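PDB 4IIW: Lmo1499 protein from Listeria monocytogenes, which probably acts as a membrane-bound lytic endotransglycosylase that cuts nascent peptidoglycan strands and thereby terminates their elongation. Local coordinates for residues I49-S53 and F68-K73; N79-Y85 and M100-V106; I39-I43 and I55-V61; A107-I113 and R125-Y129. All coordinates share one frame; numbering follows the deposited sequence.

Contact 1: residues I49-S53 and F68-K73; sequences ISDIS and FSFYVK. With SO4 (sulfate ion), chain N.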
# COMPACT_ATOMS: atom_id res chain seq x y z
N ILE B 49 -9.17 -1.03 -16.06
CA ILE B 49 -9.16 -0.46 -14.71
C ILE B 49 -8.51 0.93 -14.75
O ILE B 49 -9.00 1.87 -14.14
CB ILE B 49 -8.44 -1.40 -13.73
CG1 ILE B 49 -9.19 -2.73 -13.66
CG2 ILE B 49 -8.36 -0.76 -12.36
CD1 ILE B 49 -8.46 -3.80 -12.86
N SER B 50 -7.44 1.09 -15.50
CA SER B 50 -6.83 2.41 -15.59
C SER B 50 -7.83 3.37 -16.22
O SER B 50 -8.01 4.49 -15.75
CB SER B 50 -5.53 2.36 -16.38
OG SER B 50 -4.53 1.68 -15.62
N ASP B 51 -8.51 2.92 -17.27
CA ASP B 51 -9.52 3.75 -17.89
C ASP B 51 -10.50 4.29 -16.86
O ASP B 51 -10.74 5.50 -16.81
CB ASP B 51 -10.27 2.99 -18.97
CG ASP B 51 -9.45 2.76 -20.19
OD1 ASP B 51 -8.57 3.61 -20.45
OD2 ASP B 51 -9.68 1.76 -20.91
N ILE B 52 -11.04 3.40 -16.04
CA ILE B 52 -12.04 3.77 -15.02
C ILE B 52 -11.49 4.72 -13.96
O ILE B 52 -12.13 5.72 -13.62
CB ILE B 52 -12.58 2.51 -14.32
CG1 ILE B 52 -13.39 1.65 -15.31
CG2 ILE B 52 -13.47 2.88 -13.15
CD1 ILE B 52 -13.70 0.27 -14.81
N SER B 53 -10.32 4.38 -13.43
CA SER B 53 -9.67 5.21 -12.43
C SER B 53 -9.51 6.65 -12.91
O SER B 53 -9.81 7.60 -12.20
CB SER B 53 -8.28 4.64 -12.11
OG SER B 53 -8.37 3.31 -11.63
N PHE B 68 -6.64 4.44 -6.70
CA PHE B 68 -7.87 3.73 -6.96
C PHE B 68 -7.60 2.40 -7.70
O PHE B 68 -8.22 1.39 -7.40
CB PHE B 68 -8.82 4.61 -7.74
CG PHE B 68 -10.18 4.03 -7.92
CD1 PHE B 68 -10.48 3.27 -9.04
CD2 PHE B 68 -11.16 4.25 -6.97
CE1 PHE B 68 -11.74 2.71 -9.20
CE2 PHE B 68 -12.42 3.70 -7.14
CZ PHE B 68 -12.71 2.93 -8.26
N SER B 69 -6.69 2.40 -8.66
CA SER B 69 -6.36 1.18 -9.37
C SER B 69 -5.80 0.15 -8.41
O SER B 69 -6.09 -1.05 -8.53
CB SER B 69 -5.33 1.43 -10.47
OG SER B 69 -5.92 2.17 -11.51
N PHE B 70 -5.01 0.62 -7.46
CA PHE B 70 -4.42 -0.27 -6.47
C PHE B 70 -5.52 -0.86 -5.60
O PHE B 70 -5.47 -2.03 -5.26
CB PHE B 70 -3.40 0.49 -5.60
CG PHE B 70 -2.76 -0.37 -4.55
CD1 PHE B 70 -1.67 -1.18 -4.86
CD2 PHE B 70 -3.25 -0.39 -3.26
CE1 PHE B 70 -1.11 -1.97 -3.90
CE2 PHE B 70 -2.67 -1.18 -2.29
CZ PHE B 70 -1.61 -1.97 -2.61
N TYR B 71 -6.51 -0.07 -5.23
CA TYR B 71 -7.59 -0.58 -4.38
C TYR B 71 -8.29 -1.74 -5.07
O TYR B 71 -8.53 -2.82 -4.47
CB TYR B 71 -8.60 0.52 -4.07
CG TYR B 71 -9.72 0.07 -3.19
CD1 TYR B 71 -10.77 -0.68 -3.71
CD2 TYR B 71 -9.75 0.40 -1.85
CE1 TYR B 71 -11.80 -1.10 -2.90
CE2 TYR B 71 -10.78 -0.01 -1.03
CZ TYR B 71 -11.81 -0.76 -1.56
OH TYR B 71 -12.85 -1.19 -0.75
N VAL B 72 -8.63 -1.50 -6.34
CA VAL B 72 -9.37 -2.47 -7.15
C VAL B 72 -8.61 -3.79 -7.28
O VAL B 72 -9.18 -4.86 -7.14
CB VAL B 72 -9.63 -1.91 -8.56
CG1 VAL B 72 -10.23 -2.95 -9.46
CG2 VAL B 72 -10.52 -0.68 -8.49
N LYS B 73 -7.32 -3.69 -7.52
CA LYS B 73 -6.49 -4.88 -7.70
C LYS B 73 -6.26 -5.61 -6.38
O LYS B 73 -6.35 -6.84 -6.34
CB LYS B 73 -5.18 -4.49 -8.40
CG LYS B 73 -5.37 -3.97 -9.83
CD LYS B 73 -4.09 -3.37 -10.42
CE LYS B 73 -4.32 -2.79 -11.83
NZ LYS B 73 -3.04 -2.41 -12.53
S SO4 N . -7.42 -4.29 -17.18
O1 SO4 N . -7.79 -5.52 -16.48
O2 SO4 N . -6.08 -3.87 -16.76
O3 SO4 N . -7.46 -4.51 -18.63
O4 SO4 N . -8.39 -3.27 -16.80
O HOH W 1 -3.76 3.04 -13.20
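Ile49 and Ser53, one turn apart, present a greasy and a polar patch to the helix of Phe68-Lys73. The Ile49 side chain has two sides in use. From CB, with CG1 set beside the backbone nitrogen (chi1 -62°), that branch runs past the sulfate modelled near Ile49 N. The other branch, CG2, faces the hydroxyl of Ser69. At the tip, CD1 packs on Val72 at 3.9 Å from CG1 of the valine, the two side chains sliding past each other in opposite directions. The sulfate probably comes from the crystallisation liquor; its modelled approach to the Ile49 amide is too short to carry weight.

The polar patch is a pair of hydroxyls, Ser53 OG and Ser69 OG, hydrogen-bonded at 2.7 Å. Ser53 OG donates to Ile49 O at 3.0 Å, from above the carbonyl plane, and that carbonyl takes the Ser53 amide as well, which ties the hydroxyl to its own helix. A water joins Ser69 OG to Ser50 OG, itself bonded to Glu57 of a neighbouring subunit. Beside Ser53, Phe68 offers the edge of its ring: Ser53 OG lies in the ring plane, 3.3 Å from Phe68 CD1, while Ile52 CG2 comes obliquely to CE1.

The axes of the two short helical segments come within 9.5 Å, their directions 132° apart. This is the helix pair of a beta-alpha-alpha-beta unit, the topology of LysM-like domains.

Contact 2: residues N79-Y85 and M100-V106; sequences NLKAGNY and MQEGKTV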
# COMPACT_ATOMS: atom_id res chain seq x y z
N ASN B 79 -14.52 -6.97 -11.57
CA ASN B 79 -15.77 -7.11 -12.31
C ASN B 79 -16.60 -5.80 -12.35
O ASN B 79 -17.76 -5.79 -11.95
CB ASN B 79 -16.61 -8.26 -11.72
CG ASN B 79 -16.94 -8.07 -10.21
OD1 ASN B 79 -16.22 -7.39 -9.48
ND2 ASN B 79 -18.03 -8.68 -9.76
N LEU B 80 -16.01 -4.72 -12.86
CA LEU B 80 -16.69 -3.43 -12.89
C LEU B 80 -17.51 -3.22 -14.20
O LEU B 80 -16.96 -3.15 -15.30
CB LEU B 80 -15.68 -2.30 -12.71
CG LEU B 80 -14.67 -2.41 -11.53
CD1 LEU B 80 -13.65 -1.26 -11.58
CD2 LEU B 80 -15.33 -2.45 -10.17
N LYS B 81 -18.82 -3.08 -14.04
CA LYS B 81 -19.73 -2.96 -15.18
C LYS B 81 -19.70 -1.58 -15.86
O LYS B 81 -19.62 -0.57 -15.19
CB LYS B 81 -21.16 -3.27 -14.71
CG LYS B 81 -21.34 -4.64 -14.02
CD LYS B 81 -21.05 -5.83 -14.95
CE LYS B 81 -21.18 -7.19 -14.22
NZ LYS B 81 -20.18 -7.32 -13.09
N ALA B 82 -19.75 -1.56 -17.19
CA ALA B 82 -19.79 -0.29 -17.94
C ALA B 82 -21.16 0.38 -17.72
O ALA B 82 -22.11 -0.28 -17.31
CB ALA B 82 -19.56 -0.54 -19.43
N GLY B 83 -21.26 1.67 -17.97
CA GLY B 83 -22.54 2.40 -17.85
C GLY B 83 -22.45 3.77 -17.20
O GLY B 83 -21.36 4.30 -16.97
N ASN B 84 -23.61 4.33 -16.90
CA ASN B 84 -23.70 5.65 -16.27
C ASN B 84 -24.04 5.53 -14.79
O ASN B 84 -25.02 4.87 -14.43
CB ASN B 84 -24.75 6.50 -17.00
CG ASN B 84 -24.44 6.66 -18.48
OD1 ASN B 84 -23.28 6.67 -18.89
ND2 ASN B 84 -25.49 6.78 -19.29
N TYR B 85 -23.23 6.17 -13.94
CA TYR B 85 -23.38 6.13 -12.49
C TYR B 85 -23.48 7.53 -11.87
O TYR B 85 -22.90 8.48 -12.39
CB TYR B 85 -22.15 5.44 -11.89
CG TYR B 85 -21.96 4.00 -12.33
CD1 TYR B 85 -22.51 2.95 -11.60
CD2 TYR B 85 -21.23 3.69 -13.49
CE1 TYR B 85 -22.34 1.63 -11.99
CE2 TYR B 85 -21.06 2.36 -13.89
CZ TYR B 85 -21.61 1.34 -13.14
OH TYR B 85 -21.48 0.03 -13.52
N MSE B 100 -20.36 -0.14 -9.05
CA MSE B 100 -19.92 -0.63 -10.36
C MSE B 100 -19.94 -2.17 -10.45
O MSE B 100 -20.29 -2.72 -11.48
CB MSE B 100 -18.54 -0.07 -10.70
CG MSE B 100 -18.52 1.44 -10.85
SE MSE B 100 -16.81 2.22 -11.29
CE MSE B 100 -17.38 4.05 -11.42
N GLN B 101 -19.59 -2.86 -9.37
CA GLN B 101 -19.63 -4.32 -9.36
C GLN B 101 -21.04 -4.80 -9.59
O GLN B 101 -21.29 -5.61 -10.49
CB GLN B 101 -19.11 -4.89 -8.03
CG GLN B 101 -17.59 -4.85 -7.88
CD GLN B 101 -17.10 -5.51 -6.61
OE1 GLN B 101 -17.42 -5.06 -5.50
NE2 GLN B 101 -16.32 -6.57 -6.75
N GLU B 102 -21.96 -4.29 -8.79
CA GLU B 102 -23.38 -4.64 -8.88
C GLU B 102 -24.04 -4.02 -10.11
O GLU B 102 -25.11 -4.45 -10.53
CB GLU B 102 -24.12 -4.19 -7.62
CG GLU B 102 -23.68 -4.93 -6.35
CD GLU B 102 -24.14 -4.24 -5.07
OE1 GLU B 102 -25.00 -3.34 -5.14
OE2 GLU B 102 -23.62 -4.59 -3.98
N GLY B 103 -23.42 -3.00 -10.67
CA GLY B 103 -23.95 -2.34 -11.85
C GLY B 103 -25.17 -1.51 -11.56
O GLY B 103 -26.10 -1.46 -12.37
N LYS B 104 -25.18 -0.86 -10.39
CA LYS B 104 -26.30 -0.02 -10.00
C LYS B 104 -26.15 1.33 -10.67
O LYS B 104 -25.74 2.31 -10.05
CB LYS B 104 -26.40 0.12 -8.47
CG LYS B 104 -26.75 -1.20 -7.71
CD LYS B 104 -28.13 -1.83 -8.07
CE LYS B 104 -29.32 -0.97 -7.62
NZ LYS B 104 -30.64 -1.67 -7.73
N THR B 105 -26.50 1.36 -11.95
CA THR B 105 -26.40 2.54 -12.80
C THR B 105 -27.62 3.48 -12.72
O THR B 105 -28.64 3.14 -12.12
CB THR B 105 -26.15 2.10 -14.28
OG1 THR B 105 -27.14 1.16 -14.69
CG2 THR B 105 -24.78 1.45 -14.43
N VAL B 106 -27.47 4.65 -13.32
CA VAL B 106 -28.51 5.68 -13.38
C VAL B 106 -29.76 5.20 -14.10
O VAL B 106 -29.72 4.97 -15.30
CB VAL B 106 -28.03 6.93 -14.18
CG1 VAL B 106 -29.20 7.86 -14.49
CG2 VAL B 106 -26.92 7.66 -13.45
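A Schellman motif closes the helix 93-102 here, and the Lys81 amide bonds to its last turn, at Met100 O, 3.0 Å from Lys81 N, while Gly103, at positive phi, turns the chain out of the helix. Beyond the turn, Val106 N donates to Asn84 O at 2.7 Å with an N-H...O angle of 169°. Between these two backbone bonds lies the Tyr85 ring, held on both faces. Met100, present as selenomethionine, puts CG over one face, 4.0 Å from the ring centroid; Thr105 CG2 covers the opposite face at 3.6 Å from the centroid. Both are CH-pi contacts offset toward the rim. The Met100 chain, extended beyond CG, carries SE farther above the ring. At the end of the phenol, Tyr85 OH donates to Lys81 O at 2.6 Å, approaching from above that carbonyl's plane, which ties the ring end to the loop leading into its own strand.

At the other end, Gln101 NE2 gives a straight bond (162°) to Asn79 OD1 at 2.9 Å, on a lone pair in the carbonyl plane, although the two amides stand 88° apart. Lys81, bent at chi2 and chi4, curls its ammonium back to Asn79 O at 3.1 Å and only weakly to Gln101 O. Leu80 CD2 meanwhile lies across Met100 CB and Gln101 CG.

Strand 83-87 pairs in turn with strand 39-43, through Gly83 with Ile43 and Tyr85 with Val41. The selenium above the Tyr85 face makes a Met-aromatic contact, which joins the C-terminal end of helix 93-102 to strand 83-87 of a small LysM-like sheet.

Contact 3: residues I39-I43 and I55-V61; sequences ITVEI and ILEDKKV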
# COMPACT_ATOMS: atom_id res chain seq x y z
N ILE B 39 -22.22 13.78 -9.13
CA ILE B 39 -21.51 13.86 -10.40
C ILE B 39 -21.83 12.61 -11.20
O ILE B 39 -21.65 11.49 -10.73
CB ILE B 39 -19.96 13.92 -10.21
CG1 ILE B 39 -19.57 15.03 -9.21
CG2 ILE B 39 -19.28 14.12 -11.54
CD1 ILE B 39 -18.11 15.06 -8.82
N THR B 40 -22.31 12.79 -12.42
CA THR B 40 -22.61 11.64 -13.24
C THR B 40 -21.37 11.31 -14.06
O THR B 40 -20.84 12.18 -14.74
CB THR B 40 -23.82 11.90 -14.17
OG1 THR B 40 -23.46 12.88 -15.15
CG2 THR B 40 -25.05 12.38 -13.37
N VAL B 41 -20.91 10.07 -13.98
CA VAL B 41 -19.74 9.65 -14.74
C VAL B 41 -20.17 8.56 -15.71
O VAL B 41 -21.11 7.82 -15.44
CB VAL B 41 -18.55 9.12 -13.85
CG1 VAL B 41 -18.36 9.99 -12.60
CG2 VAL B 41 -18.75 7.68 -13.44
N GLU B 42 -19.46 8.45 -16.83
CA GLU B 42 -19.77 7.47 -17.85
C GLU B 42 -18.59 6.55 -18.10
O GLU B 42 -17.50 7.01 -18.45
CB GLU B 42 -20.15 8.17 -19.14
CG GLU B 42 -21.27 9.16 -18.96
CD GLU B 42 -21.83 9.67 -20.29
OE1 GLU B 42 -21.02 9.96 -21.20
OE2 GLU B 42 -23.08 9.79 -20.40
N ILE B 43 -18.81 5.25 -17.92
CA ILE B 43 -17.78 4.26 -18.14
C ILE B 43 -18.12 3.52 -19.43
O ILE B 43 -19.08 2.76 -19.46
CB ILE B 43 -17.69 3.24 -16.99
CG1 ILE B 43 -17.55 3.95 -15.65
CG2 ILE B 43 -16.55 2.31 -17.22
CD1 ILE B 43 -16.45 4.97 -15.61
N ILE B 55 -11.10 8.24 -15.37
CA ILE B 55 -12.37 8.96 -15.54
C ILE B 55 -12.85 9.48 -14.17
O ILE B 55 -13.30 10.61 -14.07
CB ILE B 55 -13.45 8.10 -16.20
CG1 ILE B 55 -13.08 7.79 -17.65
CG2 ILE B 55 -14.77 8.84 -16.22
CD1 ILE B 55 -13.84 6.61 -18.19
N LEU B 56 -12.73 8.66 -13.11
CA LEU B 56 -13.11 9.10 -11.78
C LEU B 56 -12.32 10.34 -11.34
O LEU B 56 -12.87 11.29 -10.76
CB LEU B 56 -12.94 7.98 -10.75
CG LEU B 56 -13.89 6.78 -10.87
CD1 LEU B 56 -13.52 5.64 -9.88
CD2 LEU B 56 -15.36 7.21 -10.66
N GLU B 57 -11.02 10.33 -11.62
CA GLU B 57 -10.14 11.45 -11.24
C GLU B 57 -10.52 12.67 -12.09
O GLU B 57 -10.67 13.78 -11.56
CB GLU B 57 -8.65 11.08 -11.41
CG GLU B 57 -7.66 12.14 -10.89
CD GLU B 57 -6.19 11.81 -11.25
OE1 GLU B 57 -5.75 10.65 -11.10
OE2 GLU B 57 -5.49 12.74 -11.70
N ASP B 58 -10.68 12.47 -13.40
CA ASP B 58 -11.10 13.56 -14.29
C ASP B 58 -12.36 14.23 -13.76
O ASP B 58 -12.45 15.44 -13.73
CB ASP B 58 -11.41 13.07 -15.73
CG ASP B 58 -10.16 12.67 -16.53
OD1 ASP B 58 -9.01 12.98 -16.10
OD2 ASP B 58 -10.34 12.05 -17.60
N LYS B 59 -13.33 13.41 -13.35
CA LYS B 59 -14.62 13.91 -12.86
C LYS B 59 -14.62 14.37 -11.40
O LYS B 59 -15.66 14.75 -10.86
CB LYS B 59 -15.70 12.88 -13.13
CG LYS B 59 -16.09 12.79 -14.62
CD LYS B 59 -16.73 14.12 -15.07
CE LYS B 59 -17.31 14.07 -16.47
NZ LYS B 59 -17.97 15.36 -16.83
N LYS B 60 -13.44 14.31 -10.78
CA LYS B 60 -13.22 14.78 -9.42
C LYS B 60 -14.01 14.02 -8.37
O LYS B 60 -14.45 14.60 -7.40
CB LYS B 60 -13.49 16.28 -9.32
CG LYS B 60 -12.64 17.10 -10.24
CD LYS B 60 -13.17 18.51 -10.32
CE LYS B 60 -12.40 19.34 -11.34
NZ LYS B 60 -13.08 20.66 -11.59
N VAL B 61 -14.20 12.73 -8.58
CA VAL B 61 -14.90 11.89 -7.62
C VAL B 61 -13.83 11.32 -6.69
O VAL B 61 -14.07 11.08 -5.50
CB VAL B 61 -15.67 10.75 -8.31
CG1 VAL B 61 -16.26 9.79 -7.29
CG2 VAL B 61 -16.73 11.32 -9.24
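Val41 lies over the end of the helix 49-58, and with Ile39 it forms the tight part of the contact. Its CG1, beside the backbone nitrogen (chi1 -41°), reaches Lys59 CB and Val61 CG2, each at 4.0 Å, while CG2 is turned to Leu56. Ile39 adds its CD1 to the same cluster, 4.0 Å from Val61 CG2 and ending just beyond the Lys59 carbonyl oxygen. Toward the far end of the strand Ile43 and Ile55 meet through their CD1 atoms at 4.0 Å, and Ile55 CD1 also rests against Glu42 O.

The strand is the first of a beta-alpha-alpha-beta unit, as in LysM domains: its backbone pairs antiparallel with strand 83-87, and the helix that follows folds back over it. Positive phi at Lys60 ends that helix in a Schellman motif, with Val61 N bonded to Leu56 O at 2.9 Å, and this turn delivers Val61 to the strand.

Things are looser on the solvent side. Exposed Lys59 contributes mainly its aliphatic root; beyond it the chain, bent at chi2, runs past Val41 in the opposite direction and brings CE to 4.4 Å from Thr40 O. Lys60 leads its amine away from the strand, and the exposed side chains of Thr40 and Glu42 do not touch the helix segment.

Contact 4: residues A107-I113 and R125-Y129; sequences APAKLVI and RIVAY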
# COMPACT_ATOMS: atom_id res chain seq x y z
N ALA B 107 -30.86 5.08 -13.35
CA ALA B 107 -32.17 4.65 -13.89
C ALA B 107 -33.03 5.87 -14.22
O ALA B 107 -33.49 6.56 -13.32
CB ALA B 107 -32.90 3.77 -12.86
N PRO B 108 -33.26 6.15 -15.51
CA PRO B 108 -34.06 7.32 -15.89
C PRO B 108 -35.46 7.35 -15.27
O PRO B 108 -36.17 6.34 -15.27
CB PRO B 108 -34.17 7.21 -17.42
CG PRO B 108 -33.03 6.37 -17.85
CD PRO B 108 -32.68 5.46 -16.68
N ALA B 109 -35.85 8.52 -14.77
CA ALA B 109 -37.18 8.67 -14.18
C ALA B 109 -38.25 8.39 -15.23
O ALA B 109 -39.25 7.76 -14.94
CB ALA B 109 -37.36 10.07 -13.61
N LYS B 110 -38.00 8.82 -16.47
CA LYS B 110 -38.96 8.63 -17.57
C LYS B 110 -38.33 7.93 -18.77
O LYS B 110 -37.11 7.89 -18.90
CB LYS B 110 -39.53 9.99 -18.01
CG LYS B 110 -40.22 10.76 -16.87
CD LYS B 110 -40.58 12.17 -17.30
CE LYS B 110 -41.27 12.94 -16.19
NZ LYS B 110 -41.61 14.33 -16.64
N LEU B 111 -39.17 7.37 -19.63
CA LEU B 111 -38.72 6.68 -20.85
C LEU B 111 -38.80 7.63 -22.04
O LEU B 111 -39.90 7.90 -22.53
CB LEU B 111 -39.59 5.46 -21.09
CG LEU B 111 -39.25 4.60 -22.29
CD1 LEU B 111 -37.75 4.25 -22.38
CD2 LEU B 111 -40.11 3.33 -22.21
N VAL B 112 -37.66 8.16 -22.48
CA VAL B 112 -37.62 9.10 -23.59
C VAL B 112 -37.22 8.38 -24.89
O VAL B 112 -36.22 7.70 -24.93
CB VAL B 112 -36.63 10.24 -23.33
CG1 VAL B 112 -36.69 11.28 -24.45
CG2 VAL B 112 -36.90 10.90 -21.97
N ILE B 113 -38.02 8.54 -25.94
CA ILE B 113 -37.73 7.93 -27.23
C ILE B 113 -37.57 9.03 -28.29
O ILE B 113 -38.55 9.66 -28.70
CB ILE B 113 -38.84 6.95 -27.68
CG1 ILE B 113 -39.05 5.84 -26.63
CG2 ILE B 113 -38.49 6.34 -29.01
CD1 ILE B 113 -37.83 4.97 -26.39
N ARG B 125 -33.40 1.89 -24.73
CA ARG B 125 -33.99 2.89 -23.85
C ARG B 125 -34.98 2.19 -22.92
O ARG B 125 -35.04 2.50 -21.72
CB ARG B 125 -34.64 4.02 -24.66
CG ARG B 125 -33.65 4.75 -25.60
CD ARG B 125 -32.61 5.59 -24.87
NE ARG B 125 -33.05 6.97 -24.66
CZ ARG B 125 -32.44 8.05 -25.16
NH1 ARG B 125 -32.94 9.26 -24.90
NH2 ARG B 125 -31.33 7.95 -25.87
N ILE B 126 -35.73 1.22 -23.46
CA ILE B 126 -36.69 0.46 -22.66
C ILE B 126 -35.99 -0.32 -21.53
O ILE B 126 -36.43 -0.26 -20.38
CB ILE B 126 -37.52 -0.53 -23.51
CG1 ILE B 126 -38.55 0.23 -24.35
CG2 ILE B 126 -38.24 -1.52 -22.59
CD1 ILE B 126 -39.36 -0.63 -25.36
N VAL B 127 -34.94 -1.07 -21.88
CA VAL B 127 -34.17 -1.86 -20.88
C VAL B 127 -33.54 -0.96 -19.82
O VAL B 127 -33.60 -1.28 -18.64
CB VAL B 127 -33.12 -2.79 -21.55
CG1 VAL B 127 -31.82 -2.89 -20.75
CG2 VAL B 127 -33.74 -4.17 -21.83
N ALA B 128 -32.95 0.15 -20.24
CA ALA B 128 -32.37 1.10 -19.32
C ALA B 128 -33.42 1.63 -18.32
O ALA B 128 -33.12 1.84 -17.15
CB ALA B 128 -31.76 2.26 -20.09
N TYR B 129 -34.64 1.83 -18.79
CA TYR B 129 -35.73 2.37 -17.97
C TYR B 129 -36.40 1.32 -17.08
O TYR B 129 -36.76 1.63 -15.94
CB TYR B 129 -36.79 3.02 -18.88
CG TYR B 129 -38.12 3.35 -18.22
CD1 TYR B 129 -39.21 2.49 -18.36
CD2 TYR B 129 -38.30 4.52 -17.50
CE1 TYR B 129 -40.43 2.78 -17.78
CE2 TYR B 129 -39.52 4.81 -16.91
CZ TYR B 129 -40.58 3.94 -17.06
OH TYR B 129 -41.81 4.22 -16.49
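Leu111 and Tyr129 meet because each swings its CG to the side opposite the backbone nitrogen, with chi1 at -179° and 167°. The leucine is thereby stretched toward the helix and the tyrosine ring laid across its root: Leu111 CB stands over the centre of the ring, 3.9 Å from the centroid, a CH-pi contact with the side chains crossing at about a right angle. Beyond CB the leucine forks. CD1 rests against both Tyr129 CB, 3.8 Å away, and the Arg125 carbonyl, while CD2 lies 4.1 Å from Ile126 CG1.

The ring edge looks at the loop. Ala109 O lies in the ring plane, 3.6 Å from Tyr129 CE2, and Pro108 O is a similar distance from CD2 but oblique to the ring. Pro108 CD also touches Ala128 O, at the end of helix 119-129.

Arg125, bent at chi2 and chi3, folds along Val112 and offers NE to Val112 O at 3.3 Å; with an angle of 127° this bond is weak. Its CB is the firmer element, packed 3.8 Å from Ile113 CD1. Behind Leu111, Ile193 and Met197 of the helix 190-204 complete the apolar surround, and strand 180-181 pairs with the backbone of Leu111. Cohesion here therefore rests mainly on apolar and CH-pi packing, with the weak arginine bond a minor addition.

In the fold
Contacts 1, 2 and 3 form one small unit at the amino-terminal end of the chain, their centres 13 to 14 Å apart. Ile52 of contact 1 packs on Leu80 and Met100 of contact 2, and Phe68 reaches Leu56 of contact 3. Contacts 2 and 3 share a two-stranded antiparallel sheet, Gly83 N lying 2.9 Å from Ile43 O. Contact 4 follows contact 2 directly in sequence, but nothing else joins them; its centre is 16 Å from that of contact 2 and 29 Å from that of contact 1, and the nearest atoms of contacts 3 and 4 are about 9 Å apart. All four lie away from Glu232, the residue predicted to matter for catalysis.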